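Local coordinates for probable CoA-transferase alpha subunit (Rhodococcus jostii, PDB 6COJ), which probably acts as the alpha subunit of a CoA-transferase family enzyme and binds a CoA thioester of a spirocyclic acid, at residues Ser32-Lys46 with Asp58-Asp71. The protein carries 1 engineered substitution. Numbering follows the deposited sequence.
With F8G (S-{(3R,5R,9R)-1-[(2R,3S,4R,5R)-5-(6-amino-9H-purin-9-yl)-4-hydroxy-3-(phosphonooxy)tetrahydrofuran-2-yl]-3,5,9-trihydroxy-8,8-dimethyl-3,5-dioxido-10,14-dioxo-2,4,6-trioxa-11,15-diaza-3lambda~5~,5lambda~5~-diphosphaheptadecan-17-yl} (5R,10R)-7-hydroxy-10-methyl-2-oxo-1-oxaspiro[4.5]dec-6-ene-6-carbothioate (non-preferred name)), chain E.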
ATOM      1  N   SER A  32      30.073  -8.822  -6.719  1.00 19.84           N
ATOM      2  CA  SER A  32      29.783 -10.207  -6.398  1.00 18.84           C
ATOM      3  C   SER A  32      29.385 -10.314  -4.931  1.00 19.68           C
ATOM      4  O   SER A  32      29.889  -9.575  -4.079  1.00 21.81           O
ATOM      5  CB  SER A  32      31.001 -11.088  -6.693  1.00 23.97           C
ATOM      6  OG  SER A  32      31.263 -11.120  -8.090  1.00 23.61           O
ATOM      7  N   GLY A  33      28.457 -11.218  -4.644  1.00 19.15           N
ATOM      8  CA  GLY A  33      27.978 -11.421  -3.294  1.00 17.65           C
ATOM      9  C   GLY A  33      26.821 -10.542  -2.884  1.00 20.25           C
ATOM     10  O   GLY A  33      26.303 -10.715  -1.773  1.00 21.28           O
ATOM     11  N   MET A  34      26.389  -9.617  -3.737  1.00 18.07           N
ATOM     12  CA  MET A  34      25.292  -8.732  -3.377  1.00 17.56           C
ATOM     13  C   MET A  34      23.973  -9.484  -3.352  1.00 16.55           C
ATOM     14  O   MET A  34      23.787 -10.498  -4.036  1.00 18.27           O
ATOM     15  CB  MET A  34      25.162  -7.598  -4.388  1.00 18.66           C
ATOM     16  CG  MET A  34      26.018  -6.411  -4.070  1.00 17.66           C
ATOM     17  SD  MET A  34      25.695  -5.117  -5.268  1.00 19.95           S
ATOM     18  CE  MET A  34      26.702  -3.794  -4.602  1.00 28.02           C
ATOM     19  N   THR A  35      23.053  -8.969  -2.543  1.00 16.68           N
ATOM     20  CA  THR A  35      21.644  -9.314  -2.647  1.00 14.96           C
ATOM     21  C   THR A  35      20.993  -8.303  -3.587  1.00 16.51           C
ATOM     22  O   THR A  35      21.026  -7.093  -3.324  1.00 16.28           O
ATOM     23  CB  THR A  35      21.004  -9.279  -1.262  1.00 15.02           C
ATOM     24  OG1 THR A  35      21.594 -10.293  -0.447  1.00 18.28           O
ATOM     25  CG2 THR A  35      19.511  -9.531  -1.356  1.00 15.69           C
ATOM     26  N   ILE A  36      20.434  -8.790  -4.695  1.00 14.71           N
ATOM     27  CA  ILE A  36      19.870  -7.933  -5.731  1.00 13.20           C
ATOM     28  C   ILE A  36      18.409  -8.305  -5.942  1.00 14.27           C
ATOM     29  O   ILE A  36      18.084  -9.481  -6.146  1.00 16.34           O
ATOM     30  CB  ILE A  36      20.658  -8.045  -7.049  1.00 14.35           C
ATOM     31  CG1 ILE A  36      22.123  -7.680  -6.804  1.00 16.65           C
ATOM     32  CG2 ILE A  36      20.037  -7.150  -8.131  1.00 17.97           C
ATOM     33  CD1 ILE A  36      22.969  -7.656  -8.065  1.00 19.70           C
ATOM     34  N   GLY A  37      17.539  -7.300  -5.904  1.00 12.72           N
ATOM     35  CA  GLY A  37      16.144  -7.492  -6.251  1.00 12.83           C
ATOM     36  C   GLY A  37      15.950  -7.137  -7.714  1.00 12.78           C
ATOM     37  O   GLY A  37      16.506  -6.158  -8.206  1.00 16.03           O
ATOM     38  N   ILE A  38      15.165  -7.949  -8.413  1.00 13.23           N
ATOM     39  CA  ILE A  38      14.885  -7.714  -9.824  1.00 13.47           C
ATOM     40  C   ILE A  38      13.388  -7.508  -9.991  1.00 13.81           C
ATOM     41  O   ILE A  38      12.586  -8.346  -9.555  1.00 14.29           O
ATOM     42  CB  ILE A  38      15.399  -8.863 -10.711  1.00 14.07           C
ATOM     43  CG1 ILE A  38      16.887  -9.091 -10.454  1.00 15.34           C
ATOM     44  CG2 ILE A  38      15.138  -8.528 -12.173  1.00 14.63           C
ATOM     45  CD1 ILE A  38      17.475 -10.227 -11.251  1.00 17.55           C
ATOM     46  N   GLY A  39      13.021  -6.392 -10.620  1.00 12.74           N
ATOM     47  CA  GLY A  39      11.635  -5.985 -10.762  1.00 13.35           C
ATOM     48  C   GLY A  39      10.867  -6.789 -11.799  1.00 13.39           C
ATOM     49  O   GLY A  39      11.258  -7.889 -12.203  1.00 14.48           O
ATOM     50  N   GLY A  40       9.751  -6.216 -12.237  1.00 13.22           N
ATOM     51  CA  GLY A  40       8.867  -6.941 -13.124  1.00 14.45           C
ATOM     52  C   GLY A  40       8.226  -8.130 -12.416  1.00 14.45           C
ATOM     53  O   GLY A  40       8.137  -8.192 -11.188  1.00 13.45           O
ATOM     54  N   TRP A  41       7.798  -9.105 -13.225  1.00 14.03           N
ATOM     55  CA  TRP A  41       7.038 -10.240 -12.711  1.00 12.68           C
ATOM     56  C   TRP A  41       7.016 -11.334 -13.769  1.00 14.45           C
ATOM     57  O   TRP A  41       6.494 -11.113 -14.863  1.00 14.80           O
ATOM     58  CB  TRP A  41       5.607  -9.770 -12.435  1.00 16.09           C
ATOM     59  CG  TRP A  41       4.607 -10.834 -12.061  1.00 13.04           C
ATOM     60  CD1 TRP A  41       4.026 -11.761 -12.896  1.00 15.10           C
ATOM     61  CD2 TRP A  41       4.017 -11.031 -10.771  1.00 13.96           C
ATOM     62  NE1 TRP A  41       3.132 -12.532 -12.192  1.00 15.37           N
ATOM     63  CE2 TRP A  41       3.100 -12.096 -10.890  1.00 14.22           C
ATOM     64  CE3 TRP A  41       4.184 -10.416  -9.521  1.00 14.34           C
ATOM     65  CZ2 TRP A  41       2.349 -12.556  -9.808  1.00 15.72           C
ATOM     66  CZ3 TRP A  41       3.435 -10.878  -8.449  1.00 13.74           C
ATOM     67  CH2 TRP A  41       2.532 -11.935  -8.602  1.00 14.85           C
ATOM     68  N   GLY A  42       7.571 -12.509 -13.470  1.00 14.28           N
ATOM     69  CA  GLY A  42       7.535 -13.569 -14.467  1.00 14.70           C
ATOM     70  C   GLY A  42       8.163 -13.094 -15.766  1.00 14.88           C
ATOM     71  O   GLY A  42       9.271 -12.545 -15.773  1.00 15.51           O
ATOM     72  N   SER A  43       7.450 -13.269 -16.875  1.00 13.68           N
ATOM     73  CA  SER A  43       7.912 -12.744 -18.162  1.00 14.52           C
ATOM     74  C   SER A  43       7.245 -11.409 -18.498  1.00 14.95           C
ATOM     75  O   SER A  43       6.687 -11.204 -19.585  1.00 15.79           O
ATOM     76  CB  SER A  43       7.710 -13.784 -19.261  1.00 14.54           C
ATOM     77  OG  SER A  43       8.287 -13.373 -20.488  1.00 17.27           O
ATOM     78  N   ARG A  44       7.314 -10.473 -17.549  1.00 14.48           N
ATOM     79  CA  ARG A  44       6.630  -9.186 -17.662  1.00 14.42           C
ATOM     80  C   ARG A  44       7.544  -8.080 -17.158  1.00 12.99           C
ATOM     81  O   ARG A  44       7.929  -8.072 -15.982  1.00 14.18           O
ATOM     82  CB  ARG A  44       5.299  -9.174 -16.891  1.00 15.90           C
ATOM     83  CG  ARG A  44       4.424 -10.388 -17.165  1.00 16.39           C
ATOM     84  CD  ARG A  44       3.178 -10.425 -16.290  1.00 15.30           C
ATOM     85  NE  ARG A  44       2.596 -11.765 -16.258  1.00 16.54           N
ATOM     86  CZ  ARG A  44       1.298 -12.043 -16.247  1.00 17.21           C
ATOM     87  NH1 ARG A  44       0.387 -11.073 -16.302  1.00 18.44           N
ATOM     88  NH2 ARG A  44       0.905 -13.309 -16.213  1.00 17.10           N
ATOM     89  N   ARG A  45       7.863  -7.148 -18.057  1.00 14.25           N
ATOM     90  CA  ARG A  45       8.660  -5.944 -17.782  1.00 14.72           C
ATOM     91  C   ARG A  45       9.879  -6.227 -16.919  1.00 14.29           C
ATOM     92  O   ARG A  45      10.177  -5.525 -15.951  1.00 14.53           O
ATOM     93  CB  ARG A  45       7.819  -4.778 -17.257  1.00 13.23           C
ATOM     94  CG  ARG A  45       8.363  -3.434 -17.752  1.00 14.76           C
ATOM     95  CD  ARG A  45       7.540  -2.227 -17.271  1.00 14.03           C
ATOM     96  NE  ARG A  45       7.630  -2.121 -15.812  1.00 14.43           N
ATOM     97  CZ  ARG A  45       6.608  -2.143 -14.963  1.00 14.32           C
ATOM     98  NH1 ARG A  45       5.346  -2.191 -15.393  1.00 13.82           N
ATOM     99  NH2 ARG A  45       6.868  -2.092 -13.659  1.00 14.66           N
ATOM    100  N   LYS A  46      10.622  -7.266 -17.310  1.00 14.00           N
ATOM    101  CA  LYS A  46      11.877  -7.535 -16.645  1.00 15.48           C
ATOM    102  C   LYS A  46      12.960  -6.618 -17.204  1.00 14.42           C
ATOM    103  O   LYS A  46      12.936  -6.271 -18.386  1.00 14.92           O
ATOM    104  CB  LYS A  46      12.277  -8.983 -16.898  1.00 15.39           C
ATOM    105  CG  LYS A  46      11.459  -9.956 -16.070  1.00 14.19           C
ATOM    106  CD  LYS A  46      11.857  -9.874 -14.621  1.00 15.01           C
ATOM    107  CE  LYS A  46      11.028 -10.780 -13.747  1.00 14.81           C
ATOM    108  NZ  LYS A  46      11.541 -10.689 -12.361  1.00 14.49           N
ATOM    109  N   ASP A  58      31.642  -9.958 -14.702  1.00 20.64           N
ATOM    110  CA  ASP A  58      32.106 -11.021 -13.820  1.00 22.79           C
ATOM    111  C   ASP A  58      31.396 -11.034 -12.475  1.00 24.31           C
ATOM    112  O   ASP A  58      31.822 -11.760 -11.572  1.00 26.11           O
ATOM    113  CB  ASP A  58      33.626 -10.955 -13.629  1.00 27.32           C
ATOM    114  CG  ASP A  58      34.085  -9.705 -12.894  1.00 34.36           C
ATOM    115  OD1 ASP A  58      33.251  -8.826 -12.586  1.00 37.94           O
ATOM    116  OD2 ASP A  58      35.300  -9.603 -12.625  1.00 49.99           O
ATOM    117  N   VAL A  59      30.338 -10.239 -12.314  1.00 21.64           N
ATOM    118  CA  VAL A  59      29.603 -10.205 -11.054  1.00 20.77           C
ATOM    119  C   VAL A  59      28.856 -11.520 -10.883  1.00 19.83           C
ATOM    120  O   VAL A  59      28.074 -11.924 -11.753  1.00 26.66           O
ATOM    121  CB  VAL A  59      28.637  -9.012 -11.037  1.00 18.70           C
ATOM    122  CG1 VAL A  59      27.722  -9.095  -9.814  1.00 20.12           C
ATOM    123  CG2 VAL A  59      29.415  -7.704 -11.037  1.00 23.13           C
ATOM    124  N   THR A  60      29.071 -12.182  -9.750  1.00 21.08           N
ATOM    125  CA  THR A  60      28.507 -13.509  -9.538  1.00 22.26           C
ATOM    126  C   THR A  60      28.238 -13.686  -8.048  1.00 23.90           C
ATOM    127  O   THR A  60      28.273 -12.720  -7.282  1.00 21.08           O
ATOM    128  CB  THR A  60      29.449 -14.564 -10.134  1.00 25.35           C
ATOM    129  OG1 THR A  60      28.790 -15.837 -10.161  1.00 26.92           O
ATOM    130  CG2 THR A  60      30.735 -14.660  -9.321  1.00 23.86           C
ATOM    131  N   ASP A  61      27.953 -14.927  -7.639  1.00 18.87           N
ATOM    132  CA  ASP A  61      27.663 -15.251  -6.240  1.00 19.56           C
ATOM    133  C   ASP A  61      26.534 -14.375  -5.691  1.00 19.18           C
ATOM    134  O   ASP A  61      26.598 -13.864  -4.571  1.00 20.78           O
ATOM    135  CB  ASP A  61      28.929 -15.164  -5.380  1.00 21.86           C
ATOM    136  CG  ASP A  61      28.708 -15.625  -3.944  1.00 27.67           C
ATOM    137  OD1 ASP A  61      27.955 -16.599  -3.726  1.00 29.03           O
ATOM    138  OD2 ASP A  61      29.304 -15.010  -3.034  1.00 35.94           O
ATOM    139  N   LEU A  62      25.485 -14.202  -6.487  1.00 16.26           N
ATOM    140  CA  LEU A  62      24.410 -13.281  -6.144  1.00 16.42           C
ATOM    141  C   LEU A  62      23.332 -13.981  -5.331  1.00 17.75           C
ATOM    142  O   LEU A  62      23.061 -15.173  -5.493  1.00 17.12           O
ATOM    143  CB  LEU A  62      23.773 -12.714  -7.410  1.00 16.79           C
ATOM    144  CG  LEU A  62      24.697 -11.819  -8.244  1.00 17.18           C
ATOM    145  CD1 LEU A  62      23.993 -11.383  -9.519  1.00 20.82           C
ATOM    146  CD2 LEU A  62      25.156 -10.611  -7.431  1.00 19.00           C
ATOM    147  N   THR A  63      22.713 -13.217  -4.444  1.00 16.24           N
ATOM    148  CA  THR A  63      21.468 -13.617  -3.816  1.00 16.54           C
ATOM    149  C   THR A  63      20.387 -12.794  -4.502  1.00 15.93           C
ATOM    150  O   THR A  63      20.454 -11.563  -4.493  1.00 17.45           O
ATOM    151  CB  THR A  63      21.521 -13.329  -2.315  1.00 15.61           C
ATOM    152  OG1 THR A  63      22.506 -14.177  -1.706  1.00 16.73           O
ATOM    153  CG2 THR A  63      20.173 -13.599  -1.662  1.00 16.58           C
ATOM    154  N   VAL A  64      19.435 -13.462  -5.145  1.00 13.62           N
ATOM    155  CA  VAL A  64      18.445 -12.793  -5.990  1.00 13.74           C
ATOM    156  C   VAL A  64      17.081 -12.856  -5.318  1.00 14.63           C
ATOM    157  O   VAL A  64      16.658 -13.924  -4.857  1.00 15.80           O
ATOM    158  CB  VAL A  64      18.397 -13.402  -7.404  1.00 14.32           C
ATOM    159  CG1 VAL A  64      17.371 -12.664  -8.257  1.00 15.56           C
ATOM    160  CG2 VAL A  64      19.755 -13.306  -8.057  1.00 17.02           C
ATOM    161  N   VAL A  65      16.396 -11.714  -5.275  1.00 13.39           N
ATOM    162  CA  VAL A  65      15.027 -11.604  -4.764  1.00 13.91           C
ATOM    163  C   VAL A  65      14.159 -11.194  -5.943  1.00 13.46           C
ATOM    164  O   VAL A  65      14.395 -10.138  -6.542  1.00 13.93           O
ATOM    165  CB  VAL A  65      14.923 -10.563  -3.637  1.00 13.61           C
ATOM    166  CG1 VAL A  65      13.489 -10.453  -3.153  1.00 13.97           C
ATOM    167  CG2 VAL A  65      15.850 -10.925  -2.483  1.00 16.34           C
ATOM    168  N   THR A  66      13.172 -12.018  -6.291  1.00 13.79           N
ATOM    169  CA  THR A  66      12.454 -11.738  -7.530  1.00 13.79           C
ATOM    170  C   THR A  66      11.144 -12.510  -7.582  1.00 14.32           C
ATOM    171  O   THR A  66      10.995 -13.556  -6.947  1.00 15.26           O
ATOM    172  CB  THR A  66      13.322 -12.107  -8.743  1.00 17.79           C
ATOM    173  OG1 THR A  66      12.674 -11.658  -9.943  1.00 20.19           O
ATOM    174  CG2 THR A  66      13.556 -13.622  -8.814  1.00 19.55           C
ATOM    175  N   TYR A  67      10.198 -11.969  -8.343  1.00 13.11           N
ATOM    176  CA  TYR A  67       9.103 -12.756  -8.899  1.00 13.23           C
ATOM    177  C   TYR A  67       9.643 -13.294 -10.212  1.00 14.52           C
ATOM    178  O   TYR A  67       9.648 -12.595 -11.227  1.00 14.73           O
ATOM    179  CB  TYR A  67       7.882 -11.877  -9.118  1.00 13.67           C
ATOM    180  CG  TYR A  67       7.147 -11.491  -7.854  1.00 12.16           C
ATOM    181  CD1 TYR A  67       6.520 -12.459  -7.064  1.00 13.27           C
ATOM    182  CD2 TYR A  67       7.058 -10.158  -7.454  1.00 12.18           C
ATOM    183  CE1 TYR A  67       5.806 -12.095  -5.916  1.00 12.64           C
ATOM    184  CE2 TYR A  67       6.343  -9.789  -6.317  1.00 11.70           C
ATOM    185  CZ  TYR A  67       5.724 -10.764  -5.553  1.00 12.30           C
ATOM    186  OH  TYR A  67       5.007 -10.370  -4.437  1.00 13.34           O
ATOM    187  N   GLY A  68      10.131 -14.533 -10.183  1.00 13.41           N
ATOM    188  CA  GLY A  68      11.089 -14.977 -11.185  1.00 13.81           C
ATOM    189  C   GLY A  68      10.514 -15.267 -12.561  1.00 14.18           C
ATOM    190  O   GLY A  68       9.394 -15.748 -12.723  1.00 14.14           O
ATOM    191  N   GLY A  69      11.353 -15.005 -13.562  1.00 14.91           N
ATOM    192  CA  GLY A  69      11.090 -15.348 -14.939  1.00 15.60           C
ATOM    193  C   GLY A  69      12.396 -15.631 -15.655  1.00 14.23           C
ATOM    194  O   GLY A  69      13.329 -16.200 -15.080  1.00 15.67           O
ATOM    195  N   PRO A  70      12.499 -15.223 -16.924  1.00 14.11           N
ATOM    196  CA  PRO A  70      13.739 -15.473 -17.679  1.00 16.12           C
ATOM    197  C   PRO A  70      14.925 -14.661 -17.190  1.00 14.97           C
ATOM    198  O   PRO A  70      16.063 -14.965 -17.584  1.00 18.20           O
ATOM    199  CB  PRO A  70      13.358 -15.100 -19.115  1.00 17.50           C
ATOM    200  CG  PRO A  70      12.257 -14.056 -18.942  1.00 16.59           C
ATOM    201  CD  PRO A  70      11.480 -14.523 -17.729  1.00 17.22           C
ATOM    202  N   ASP A  71      14.695 -13.626 -16.377  1.00 16.33           N
ATOM    203  CA  ASP A  71      15.793 -12.952 -15.692  1.00 16.00           C
ATOM    204  C   ASP A  71      16.570 -13.937 -14.830  1.00 18.00           C
ATOM    205  O   ASP A  71      17.803 -14.046 -14.933  1.00 18.12           O
ATOM    206  CB  ASP A  71      15.251 -11.794 -14.836  1.00 15.13           C
ATOM    207  CG  ASP A  71      14.192 -12.222 -13.808  1.00 16.61           C
ATOM    208  OD1 ASP A  71      13.351 -13.101 -14.097  1.00 17.74           O
ATOM    209  OD2 ASP A  71      14.213 -11.655 -12.690  1.00 17.32           O
TER
HETATM  210  C4  F8G E 301       8.132 -36.642 -12.215  1.00117.95           C
HETATM  211  C5  F8G E 301       7.862 -37.066 -10.835  1.00116.78           C
HETATM  212  C6  F8G E 301       9.013 -37.204  -9.910  1.00118.50           C
HETATM  213  C8  F8G E 301       5.990 -36.950 -11.960  1.00114.51           C
HETATM  214  N1  F8G E 301      10.260 -36.935 -10.363  1.00119.04           N
HETATM  215  N3  F8G E 301       9.398 -36.386 -12.621  1.00121.48           N
HETATM  216  C1' F8G E 301       6.798 -36.197 -14.248  1.00114.06           C
HETATM  217  C2  F8G E 301      10.561 -36.510 -11.737  1.00120.09           C
HETATM  218  C2' F8G E 301       5.757 -36.968 -15.033  1.00122.67           C
HETATM  219  C3' F8G E 301       5.341 -35.936 -16.057  1.00126.06           C
HETATM  220  C4' F8G E 301       5.357 -34.653 -15.269  1.00107.28           C
HETATM  221  C5' F8G E 301       4.000 -34.420 -14.640  1.00 92.19           C
HETATM  222  CAA F8G E 301      -3.162 -15.293  -5.799  1.00 15.57           C
HETATM  223  CAB F8G E 301      -3.065 -16.536  -6.647  1.00 14.67           C
HETATM  224  CAC F8G E 301      -2.044 -16.773  -7.496  1.00 18.36           C
HETATM  225  CAD F8G E 301      -1.117 -15.651  -7.939  1.00 23.89           C
HETATM  226  CAE F8G E 301      -1.564 -14.307  -7.367  1.00 18.29           C
HETATM  227  CAF F8G E 301      -1.917 -14.437  -5.901  1.00 16.21           C
HETATM  228  CAG F8G E 301      -1.771 -18.144  -7.962  1.00 19.53           C
HETATM  229  CAI F8G E 301      -0.512 -13.222  -7.536  1.00 19.33           C
HETATM  230  CAK F8G E 301      -0.916 -15.531  -9.465  1.00 22.63           C
HETATM  231  CAL F8G E 301       0.549 -15.864  -9.799  1.00 23.78           C
HETATM  232  CAM F8G E 301       1.125 -16.167  -8.439  1.00 28.26           C
HETATM  233  CAQ F8G E 301      -1.885 -20.838  -8.348  1.00 15.79           C
HETATM  234  CAR F8G E 301      -2.280 -20.908  -9.813  1.00 16.88           C
HETATM  235  CAT F8G E 301      -2.001 -23.159 -10.642  1.00 18.44           C
HETATM  236  CAU F8G E 301      -1.222 -24.034 -11.606  1.00 21.43           C
HETATM  237  CAV F8G E 301      -1.336 -25.526 -11.314  1.00 22.85           C
HETATM  238  CAX F8G E 301      -1.261 -26.742 -13.387  1.00 23.42           C
HETATM  239  CAY F8G E 301      -0.492 -27.611 -14.349  1.00 22.56           C
HETATM  240  CAZ F8G E 301      -0.918 -29.081 -14.266  1.00 23.08           C
HETATM  241  CBA F8G E 301       0.032 -29.917 -15.112  1.00 24.17           C
HETATM  242  CBM F8G E 301      -0.825 -29.552 -12.823  1.00 23.16           C
HETATM  243  CBN F8G E 301      -2.330 -29.296 -14.798  1.00 25.23           C
HETATM  244  N6  F8G E 301       8.820 -37.592  -8.627  1.00116.58           N
HETATM  245  N7  F8G E 301       6.527 -37.239 -10.747  1.00115.13           N
HETATM  246  N9  F8G E 301       6.954 -36.607 -12.833  1.00115.01           N
HETATM  247  NAS F8G E 301      -1.537 -21.920 -10.525  1.00 16.00           N
HETATM  248  NAW F8G E 301      -0.615 -26.308 -12.310  1.00 20.77           N
HETATM  249  O2' F8G E 301       6.302 -38.135 -15.654  1.00127.87           O
HETATM  250  O3' F8G E 301       6.359 -35.786 -17.030  1.00149.83           O
HETATM  251  O4' F8G E 301       6.332 -34.847 -14.247  1.00107.48           O
HETATM  252  O5' F8G E 301       3.052 -34.192 -15.678  1.00 79.92           O
HETATM  253  OAH F8G E 301      -3.981 -17.322  -6.523  1.00 15.22           O
HETATM  254  OAJ F8G E 301      -0.795 -18.343  -8.675  1.00 18.02           O
HETATM  255  OAN F8G E 301       2.243 -16.553  -8.173  1.00 31.19           O
HETATM  256  OAO F8G E 301       0.163 -15.946  -7.395  1.00 25.07           O
HETATM  257  OBB F8G E 301       1.339 -29.649 -14.630  1.00 24.37           O
HETATM  258  OBD F8G E 301       2.722 -31.826 -14.864  1.00 43.85           O
HETATM  259  OBJ F8G E 301      -2.985 -23.554 -10.030  1.00 17.86           O
HETATM  260  OBK F8G E 301      -2.427 -26.433 -13.590  1.00 25.67           O
HETATM  261  OBL F8G E 301      -0.672 -27.133 -15.691  1.00 26.53           O
HETATM  262  OBO F8G E 301       3.844 -29.627 -14.808  1.00 28.07           O
HETATM  263  OBP F8G E 301       2.510 -30.145 -16.861  1.00 27.13           O
HETATM  264  OBQ F8G E 301       1.095 -32.818 -16.612  1.00 66.89           O
HETATM  265  OBR F8G E 301       1.056 -33.646 -14.250  1.00 85.92           O
HETATM  266  OCI F8G E 301       7.333 -36.073 -19.352  1.00173.85           O
HETATM  267  OCJ F8G E 301       6.181 -37.963 -18.226  1.00168.52           O
HETATM  268  OCK F8G E 301       4.868 -36.008 -19.049  1.00203.96           O
HETATM  269  PBC F8G E 301       2.614 -30.298 -15.362  1.00 25.67           P
HETATM  270  PBE F8G E 301       1.909 -33.112 -15.376  1.00 68.91           P
HETATM  271  PCH F8G E 301       6.180 -36.473 -18.464  1.00173.84           P
HETATM  272  SAP F8G E 301      -2.708 -19.482  -7.574  1.00 15.75           S
HETATM  273  O   HOH W   1      25.152 -13.658  -2.214  1.00 28.39           O
HETATM  274  O   HOH W   2      10.051  -9.255  -9.421  1.00 14.64           O
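The CE3-CZ3 side of Trp41 sits over one face of the Tyr67 ring, the planes oblique at 38°, with Trp41 CZ3 3.5 Å above the ring plane, over its centre. CG of Trp41 stands anti to the backbone N (chi1 173°), which lets CE3 and CZ3 lie against Tyr67 while CH2 and CZ2 reach the ligand. At the edge of the indole, CH2 meets CAI of the bound F8G at 3.5 Å. An aromatic side chain of another protein's chain stacks on Trp41, and Tyr67 OH is hydrogen-bonded to Ala117 O. Gly40 O lies at the edge of the Tyr67 ring. Strands 35-38 and 62-65 are parallel neighbours in the central sheet, joined through helix 48-56 as a beta-alpha-beta unit. Ile36 CD1 packs on Leu62 CD2 at 3.7 Å. Beyond the strands, buried Lys46 NZ donates to Gly39 O at 2.8 Å and to Tyr67 O at 2.9 Å. It also forms a salt bridge with Asp71 OD2 at 2.9 Å, coming from above the carboxylate plane. Gly42 N and Lys46 NZ reach Tyr67 O from opposite faces of its carbonyl plane. A methionine in place of Lys46 would probably leave the buried Asp71 carboxylate without its countercharge. Thr66 OG1 donates to the syn lone pair of Asp71 OD2, while Gly69 N holds OD1 at 2.8 Å.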